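Local coordinates for NAD dependent epimerase/dehydratase family (uncultured archaeon MedDCM-OCT-S05-C57, PDB 5Y1F), which binds NAD+ and probably oxidises the amino acid L-threonine as a monomeric, NAD+-dependent dehydrogenase, at residues 186-200 with 216-229. Sequence-based numbering, arbitrary orientation.
Sequences LISWKHKPSGGTTDY and CFVNRNTRLPMMFM. With NAD (nicotinamide-adenine-dinucleotide), chain B.
Parallel strands 178-187 and 223-228 pair beside the nicotinamide site, Ile187 N donating to Met227 O at 3.0 Å and Met229 N to Ile187 O at 2.8 Å. The preceding amide, Leu186 N, holds the nicotinamide carboxamide through O7N (3.0 Å), while the Leu186 side chain packs CD2 against Met227 CB and CB against Met229 CE. Further along, Tyr200, in the first turn of helix 199-211, packs among Cys216, Phe217, Val218, Leu224 and Met226. With CG between backbone N and carbonyl carbon (chi1 60°), its ring lies against Val218 and its hydroxyl reaches a water. Val218 CG2 lies over the centre of one face of the Tyr200 ring, 3.6 Å from its centroid, and the same ring turns its edge to the face of Phe217 in an offset T-shaped pair, planes at 84°. Leu224 CD1 comes within 3.5 Å of Tyr200 OH, whose proton goes to the water (2.6 Å from OH) that donates in turn to Thr222 O. A leucine in place of Tyr200 would probably leave this water without its hydroxyl donor and Val218 without an aromatic face. Strand 178-187 belongs to the Rossmann-type sheet and presents Leu186 N near its C-terminal end, while 223-228 joins as a branch, consistent with the extended fold of the NAD(P)-dependent epimerase/dehydratase family.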
loop_
_atom_site.group_PDB
_atom_site.type_symbol
_atom_site.label_atom_id
_atom_site.label_comp_id
_atom_site.label_asym_id
_atom_site.label_seq_id
_atom_site.Cartn_x
_atom_site.Cartn_y
_atom_site.Cartn_z
ATOM N N LEU A 186 2.868 3.730 -4.639
ATOM C CA LEU A 186 3.669 4.285 -3.544
ATOM C C LEU A 186 5.135 4.243 -3.912
ATOM O O LEU A 186 5.650 3.246 -4.415
ATOM C CB LEU A 186 3.407 3.584 -2.224
ATOM C CG LEU A 186 1.964 3.587 -1.764
ATOM C CD1 LEU A 186 1.817 2.917 -0.420
ATOM C CD2 LEU A 186 1.367 4.960 -1.739
ATOM N N ILE A 187 5.845 5.328 -3.577
ATOM C CA ILE A 187 7.254 5.479 -3.930
ATOM C C ILE A 187 8.064 5.633 -2.657
ATOM O O ILE A 187 7.695 6.388 -1.762
ATOM C CB ILE A 187 7.435 6.727 -4.813
ATOM C CG1 ILE A 187 6.698 6.521 -6.151
ATOM C CG2 ILE A 187 8.881 7.054 -5.053
ATOM C CD1 ILE A 187 6.474 7.786 -6.968
ATOM N N SER A 188 9.136 4.858 -2.541
ATOM C CA SER A 188 9.990 4.876 -1.373
ATOM C C SER A 188 11.383 4.446 -1.799
ATOM O O SER A 188 11.537 3.809 -2.846
ATOM C CB SER A 188 9.458 3.919 -0.305
ATOM O OG SER A 188 9.545 2.574 -0.771
ATOM N N TRP A 189 12.353 4.745 -0.932
ATOM C CA TRP A 189 13.756 4.303 -1.139
ATOM C C TRP A 189 14.201 3.290 -0.140
ATOM O O TRP A 189 15.214 2.627 -0.392
ATOM C CB TRP A 189 14.700 5.478 -1.181
ATOM C CG TRP A 189 14.677 6.315 0.074
ATOM C CD1 TRP A 189 13.899 7.367 0.342
ATOM C CD2 TRP A 189 15.427 6.049 1.257
ATOM N NE1 TRP A 189 14.108 7.806 1.620
ATOM C CE2 TRP A 189 15.018 6.976 2.218
ATOM C CE3 TRP A 189 16.385 5.089 1.594
ATOM C CZ2 TRP A 189 15.600 7.034 3.509
ATOM C CZ3 TRP A 189 16.935 5.115 2.879
ATOM C CH2 TRP A 189 16.526 6.081 3.814
ATOM N N LYS A 190 13.527 3.103 0.964
ATOM C CA LYS A 190 14.019 2.172 2.001
ATOM C C LYS A 190 13.885 0.707 1.671
ATOM O O LYS A 190 14.547 -0.129 2.269
ATOM C CB LYS A 190 13.337 2.396 3.326
ATOM C CG LYS A 190 13.807 3.641 4.040
ATOM C CD LYS A 190 13.236 3.678 5.444
ATOM C CE LYS A 190 13.908 4.758 6.253
ATOM N NZ LYS A 190 13.286 4.826 7.607
ATOM N N HIS A 191 13.042 0.365 0.709
ATOM C CA HIS A 191 12.857 -1.004 0.271
ATOM C C HIS A 191 13.241 -1.124 -1.205
ATOM O O HIS A 191 12.984 -0.205 -1.997
ATOM C CB HIS A 191 11.385 -1.316 0.481
ATOM C CG HIS A 191 11.061 -2.764 0.321
ATOM N ND1 HIS A 191 11.093 -3.666 1.351
ATOM C CD2 HIS A 191 10.514 -3.414 -0.726
ATOM C CE1 HIS A 191 10.679 -4.844 0.915
ATOM N NE2 HIS A 191 10.266 -4.702 -0.325
ATOM N N LYS A 192 13.916 -2.205 -1.564
ATOM C CA LYS A 192 14.225 -2.450 -2.963
ATOM C C LYS A 192 12.940 -2.634 -3.753
ATOM O O LYS A 192 11.942 -3.221 -3.249
ATOM C CB LYS A 192 15.125 -3.690 -3.160
ATOM C CG LYS A 192 16.480 -3.661 -2.466
ATOM C CD LYS A 192 17.300 -2.470 -2.895
ATOM C CE LYS A 192 18.058 -2.706 -4.196
ATOM N NZ LYS A 192 19.161 -1.707 -4.400
ATOM N N PRO A 193 12.938 -2.129 -4.990
ATOM C CA PRO A 193 11.714 -2.325 -5.769
ATOM C C PRO A 193 11.380 -3.768 -6.065
ATOM O O PRO A 193 12.270 -4.578 -6.301
ATOM C CB PRO A 193 11.979 -1.547 -7.059
ATOM C CG PRO A 193 13.461 -1.377 -7.142
ATOM C CD PRO A 193 13.977 -1.384 -5.723
ATOM N N SER A 194 10.112 -4.149 -5.985
ATOM C CA SER A 194 9.725 -5.550 -6.210
ATOM C C SER A 194 9.192 -5.783 -7.615
ATOM O O SER A 194 8.770 -6.878 -7.951
ATOM C CB SER A 194 8.732 -6.051 -5.175
ATOM O OG SER A 194 7.682 -5.129 -5.035
ATOM N N GLY A 195 9.293 -4.773 -8.473
ATOM C CA GLY A 195 8.817 -4.929 -9.842
ATOM C C GLY A 195 7.290 -4.958 -9.956
ATOM O O GLY A 195 6.735 -5.613 -10.860
ATOM N N GLY A 196 6.597 -4.391 -8.998
ATOM C CA GLY A 196 5.154 -4.240 -9.118
ATOM C C GLY A 196 4.785 -3.304 -10.247
ATOM O O GLY A 196 5.615 -2.544 -10.749
ATOM N N THR A 197 3.490 -3.232 -10.529
ATOM C CA THR A 197 3.035 -2.406 -11.665
ATOM C C THR A 197 3.468 -0.934 -11.557
ATOM O O THR A 197 3.915 -0.361 -12.524
ATOM C CB THR A 197 1.528 -2.502 -11.815
ATOM O OG1 THR A 197 1.195 -3.875 -12.018
ATOM C CG2 THR A 197 0.974 -1.691 -12.974
ATOM N N THR A 198 3.365 -0.315 -10.367
ATOM C CA THR A 198 3.743 1.074 -10.185
ATOM C C THR A 198 5.209 1.241 -9.849
ATOM O O THR A 198 5.711 2.376 -9.775
ATOM C CB THR A 198 2.872 1.776 -9.139
ATOM O OG1 THR A 198 2.941 1.081 -7.915
ATOM C CG2 THR A 198 1.431 1.752 -9.549
ATOM N N ASP A 199 5.956 0.147 -9.820
ATOM C CA ASP A 199 7.342 0.195 -9.388
ATOM C C ASP A 199 8.249 0.821 -10.383
ATOM O O ASP A 199 9.419 1.075 -10.070
ATOM C CB ASP A 199 7.837 -1.169 -9.003
ATOM C CG ASP A 199 7.740 -1.398 -7.511
ATOM O OD1 ASP A 199 7.650 -0.393 -6.737
ATOM O OD2 ASP A 199 7.879 -2.563 -7.080
ATOM N N TYR A 200 7.779 1.160 -11.578
ATOM C CA TYR A 200 8.639 1.847 -12.520
ATOM C C TYR A 200 9.095 3.184 -11.958
ATOM O O TYR A 200 10.170 3.667 -12.324
ATOM C CB TYR A 200 7.961 2.050 -13.908
ATOM C CG TYR A 200 6.681 2.863 -13.896
ATOM C CD1 TYR A 200 5.460 2.221 -13.762
ATOM C CD2 TYR A 200 6.660 4.255 -14.016
ATOM C CE1 TYR A 200 4.285 2.935 -13.744
ATOM C CE2 TYR A 200 5.492 4.980 -13.964
ATOM C CZ TYR A 200 4.279 4.311 -13.844
ATOM O OH TYR A 200 3.082 4.990 -13.820
ATOM N N CYS A 216 12.512 1.414 -18.695
ATOM C CA CYS A 216 11.194 1.554 -18.103
ATOM C C CYS A 216 10.269 0.515 -18.714
ATOM O O CYS A 216 10.224 0.389 -19.965
ATOM C CB CYS A 216 10.702 2.968 -18.321
ATOM S SG CYS A 216 9.177 3.325 -17.456
ATOM N N PHE A 217 9.503 -0.199 -17.917
ATOM C CA PHE A 217 8.606 -1.279 -18.383
ATOM C C PHE A 217 7.189 -0.814 -18.716
ATOM O O PHE A 217 6.346 -1.658 -18.998
ATOM C CB PHE A 217 8.607 -2.453 -17.372
ATOM C CG PHE A 217 8.123 -2.080 -15.998
ATOM C CD1 PHE A 217 6.797 -1.967 -15.753
ATOM C CD2 PHE A 217 9.011 -1.906 -14.943
ATOM C CE1 PHE A 217 6.307 -1.702 -14.474
ATOM C CE2 PHE A 217 8.531 -1.711 -13.665
ATOM C CZ PHE A 217 7.188 -1.549 -13.429
ATOM N N VAL A 218 6.944 0.483 -18.683
ATOM C CA VAL A 218 5.730 1.070 -19.209
ATOM C C VAL A 218 6.153 2.134 -20.226
ATOM O O VAL A 218 7.280 2.639 -20.207
ATOM C CB VAL A 218 4.823 1.656 -18.105
ATOM C CG1 VAL A 218 4.337 0.590 -17.145
ATOM C CG2 VAL A 218 5.468 2.803 -17.360
ATOM N N ASN A 219 5.216 2.524 -21.106
ATOM C CA ASN A 219 5.499 3.544 -22.097
ATOM C C ASN A 219 5.589 4.929 -21.444
ATOM O O ASN A 219 5.143 5.124 -20.296
ATOM C CB ASN A 219 4.521 3.459 -23.302
ATOM C CG ASN A 219 3.114 3.886 -22.971
ATOM O OD1 ASN A 219 2.133 3.182 -23.387
ATOM N ND2 ASN A 219 2.970 5.012 -22.408
ATOM N N ARG A 220 6.146 5.882 -22.158
ATOM C CA ARG A 220 6.540 7.144 -21.570
ATOM C C ARG A 220 5.355 8.002 -21.114
ATOM O O ARG A 220 5.505 8.917 -20.345
ATOM C CB ARG A 220 7.436 7.970 -22.501
ATOM C CG ARG A 220 6.793 8.420 -23.800
ATOM C CD ARG A 220 7.637 9.401 -24.579
ATOM N NE ARG A 220 8.935 8.883 -24.901
ATOM C CZ ARG A 220 10.103 9.368 -24.471
ATOM N NH1 ARG A 220 10.168 10.510 -23.766
ATOM N NH2 ARG A 220 11.191 8.745 -24.817
ATOM N N ASN A 221 4.182 7.772 -21.677
ATOM C CA ASN A 221 3.024 8.549 -21.283
ATOM C C ASN A 221 2.218 7.926 -20.150
ATOM O O ASN A 221 1.268 8.589 -19.688
ATOM C CB ASN A 221 2.114 8.800 -22.478
ATOM C CG ASN A 221 1.572 7.535 -23.048
ATOM O OD1 ASN A 221 2.257 6.848 -23.803
ATOM N ND2 ASN A 221 0.368 7.166 -22.630
ATOM N N THR A 222 2.617 6.746 -19.656
ATOM C CA THR A 222 1.840 6.050 -18.612
ATOM C C THR A 222 1.728 6.965 -17.414
ATOM O O THR A 222 2.729 7.512 -16.954
ATOM C CB THR A 222 2.538 4.753 -18.235
ATOM O OG1 THR A 222 2.693 3.945 -19.408
ATOM C CG2 THR A 222 1.731 3.991 -17.184
ATOM N N ARG A 223 0.494 7.197 -16.957
ATOM C CA ARG A 223 0.213 8.238 -15.991
ATOM C C ARG A 223 -0.723 7.603 -14.965
ATOM O O ARG A 223 -1.822 7.182 -15.285
ATOM C CB ARG A 223 -0.487 9.367 -16.728
ATOM C CG ARG A 223 -0.845 10.565 -15.882
ATOM C CD ARG A 223 -1.563 11.621 -16.705
ATOM N NE ARG A 223 -0.769 12.136 -17.816
ATOM C CZ ARG A 223 0.195 13.034 -17.672
ATOM N NH1 ARG A 223 0.394 13.665 -16.522
ATOM N NH2 ARG A 223 0.970 13.314 -18.701
ATOM N N LEU A 224 -0.261 7.530 -13.729
ATOM C CA LEU A 224 -1.003 6.885 -12.639
ATOM C C LEU A 224 -0.958 7.770 -11.401
ATOM O O LEU A 224 -0.028 8.591 -11.227
ATOM C CB LEU A 224 -0.399 5.551 -12.294
ATOM C CG LEU A 224 -0.517 4.469 -13.334
ATOM C CD1 LEU A 224 0.227 3.216 -12.972
ATOM C CD2 LEU A 224 -1.990 4.144 -13.603
ATOM N N PRO A 225 -1.942 7.624 -10.525
ATOM C CA PRO A 225 -1.903 8.264 -9.215
ATOM C C PRO A 225 -0.731 7.691 -8.407
ATOM O O PRO A 225 -0.541 6.488 -8.343
ATOM C CB PRO A 225 -3.240 7.864 -8.593
ATOM C CG PRO A 225 -4.088 7.387 -9.689
ATOM C CD PRO A 225 -3.124 6.779 -10.662
ATOM N N MET A 226 0.084 8.589 -7.848
ATOM C CA MET A 226 1.295 8.232 -7.080
ATOM C C MET A 226 1.338 9.049 -5.781
ATOM O O MET A 226 0.817 10.161 -5.689
ATOM C CB MET A 226 2.541 8.567 -7.905
ATOM C CG MET A 226 2.750 7.712 -9.152
ATOM S SD MET A 226 3.435 6.079 -8.788
ATOM C CE MET A 226 3.680 5.449 -10.460
ATOM N N MET A 227 2.099 8.532 -4.830
ATOM C CA MET A 227 2.266 9.169 -3.536
ATOM C C MET A 227 3.584 8.747 -2.935
ATOM O O MET A 227 3.973 7.583 -2.992
ATOM C CB MET A 227 1.096 8.774 -2.634
ATOM C CG MET A 227 1.100 9.404 -1.249
ATOM S SD MET A 227 -0.336 9.011 -0.248
ATOM C CE MET A 227 -1.667 9.743 -1.198
ATOM N N PHE A 228 4.260 9.710 -2.307
ATOM C CA PHE A 228 5.494 9.362 -1.551
ATOM C C PHE A 228 5.141 8.619 -0.267
ATOM O O PHE A 228 4.140 8.912 0.367
ATOM C CB PHE A 228 6.288 10.635 -1.260
ATOM C CG PHE A 228 7.648 10.368 -0.660
ATOM C CD1 PHE A 228 8.034 11.007 0.525
ATOM C CD2 PHE A 228 8.517 9.490 -1.225
ATOM C CE1 PHE A 228 9.273 10.749 1.122
ATOM C CE2 PHE A 228 9.766 9.227 -0.661
ATOM C CZ PHE A 228 10.117 9.850 0.523
ATOM N N MET A 229 5.963 7.652 0.097
ATOM C CA MET A 229 5.655 6.825 1.254
ATOM C C MET A 229 5.383 7.610 2.514
ATOM O O MET A 229 4.499 7.202 3.269
ATOM C CB MET A 229 6.750 5.784 1.440
ATOM C CG MET A 229 6.454 4.719 2.460
ATOM S SD MET A 229 5.025 3.681 2.060
ATOM C CE MET A 229 5.708 2.680 0.764
HETATM P PA NAD B . 4.715 -5.991 -0.511
HETATM O O1A NAD B . 5.993 -5.134 -0.492
HETATM O O2A NAD B . 4.632 -7.112 -1.570
HETATM O O5B NAD B . 4.570 -6.613 0.983
HETATM C C5B NAD B . 3.656 -7.663 1.218
HETATM C C4B NAD B . 4.274 -8.608 2.206
HETATM O O4B NAD B . 3.304 -9.666 2.297
HETATM C C3B NAD B . 5.579 -9.229 1.737
HETATM O O3B NAD B . 6.579 -8.940 2.686
HETATM C C2B NAD B . 5.261 -10.729 1.647
HETATM O O2B NAD B . 6.301 -11.615 2.101
HETATM C C1B NAD B . 4.032 -10.852 2.524
HETATM N N9A NAD B . 3.238 -12.038 2.146
HETATM C C8A NAD B . 3.012 -12.506 0.903
HETATM N N7A NAD B . 2.336 -13.652 0.947
HETATM C C5A NAD B . 2.178 -13.925 2.242
HETATM C C6A NAD B . 1.556 -15.024 2.992
HETATM N N6A NAD B . 0.977 -16.069 2.352
HETATM N N1A NAD B . 1.542 -14.944 4.319
HETATM C C2A NAD B . 2.144 -13.952 4.951
HETATM N N3A NAD B . 2.716 -12.911 4.346
HETATM C C4A NAD B . 2.750 -12.871 3.022
HETATM O O3 NAD B . 3.388 -5.106 -0.636
HETATM P PN NAD B . 3.208 -3.563 -0.201
HETATM O O1N NAD B . 3.971 -3.279 1.099
HETATM O O2N NAD B . 3.536 -2.673 -1.383
HETATM O O5D NAD B . 1.613 -3.534 0.071
HETATM C C5D NAD B . 1.122 -3.744 1.358
HETATM C C4D NAD B . -0.400 -3.577 1.249
HETATM O O4D NAD B . -0.705 -2.293 0.639
HETATM C C3D NAD B . -1.063 -4.644 0.406
HETATM O O3D NAD B . -2.421 -4.834 0.887
HETATM C C2D NAD B . -1.187 -3.957 -0.966
HETATM O O2D NAD B . -2.273 -4.528 -1.737
HETATM C C1D NAD B . -1.472 -2.507 -0.532
HETATM N N1N NAD B . -1.114 -1.534 -1.584
HETATM C C2N NAD B . 0.179 -1.203 -1.882
HETATM C C3N NAD B . 0.466 -0.297 -2.877
HETATM C C7N NAD B . 1.886 0.142 -3.220
HETATM O O7N NAD B . 2.048 0.895 -4.142
HETATM N N7N NAD B . 2.891 -0.265 -2.487
HETATM C C4N NAD B . -0.574 0.287 -3.581
HETATM C C5N NAD B . -1.879 -0.088 -3.307
HETATM C C6N NAD B . -2.120 -1.000 -2.297
HETATM O O HOH W 1 3.606 7.522 -14.338
#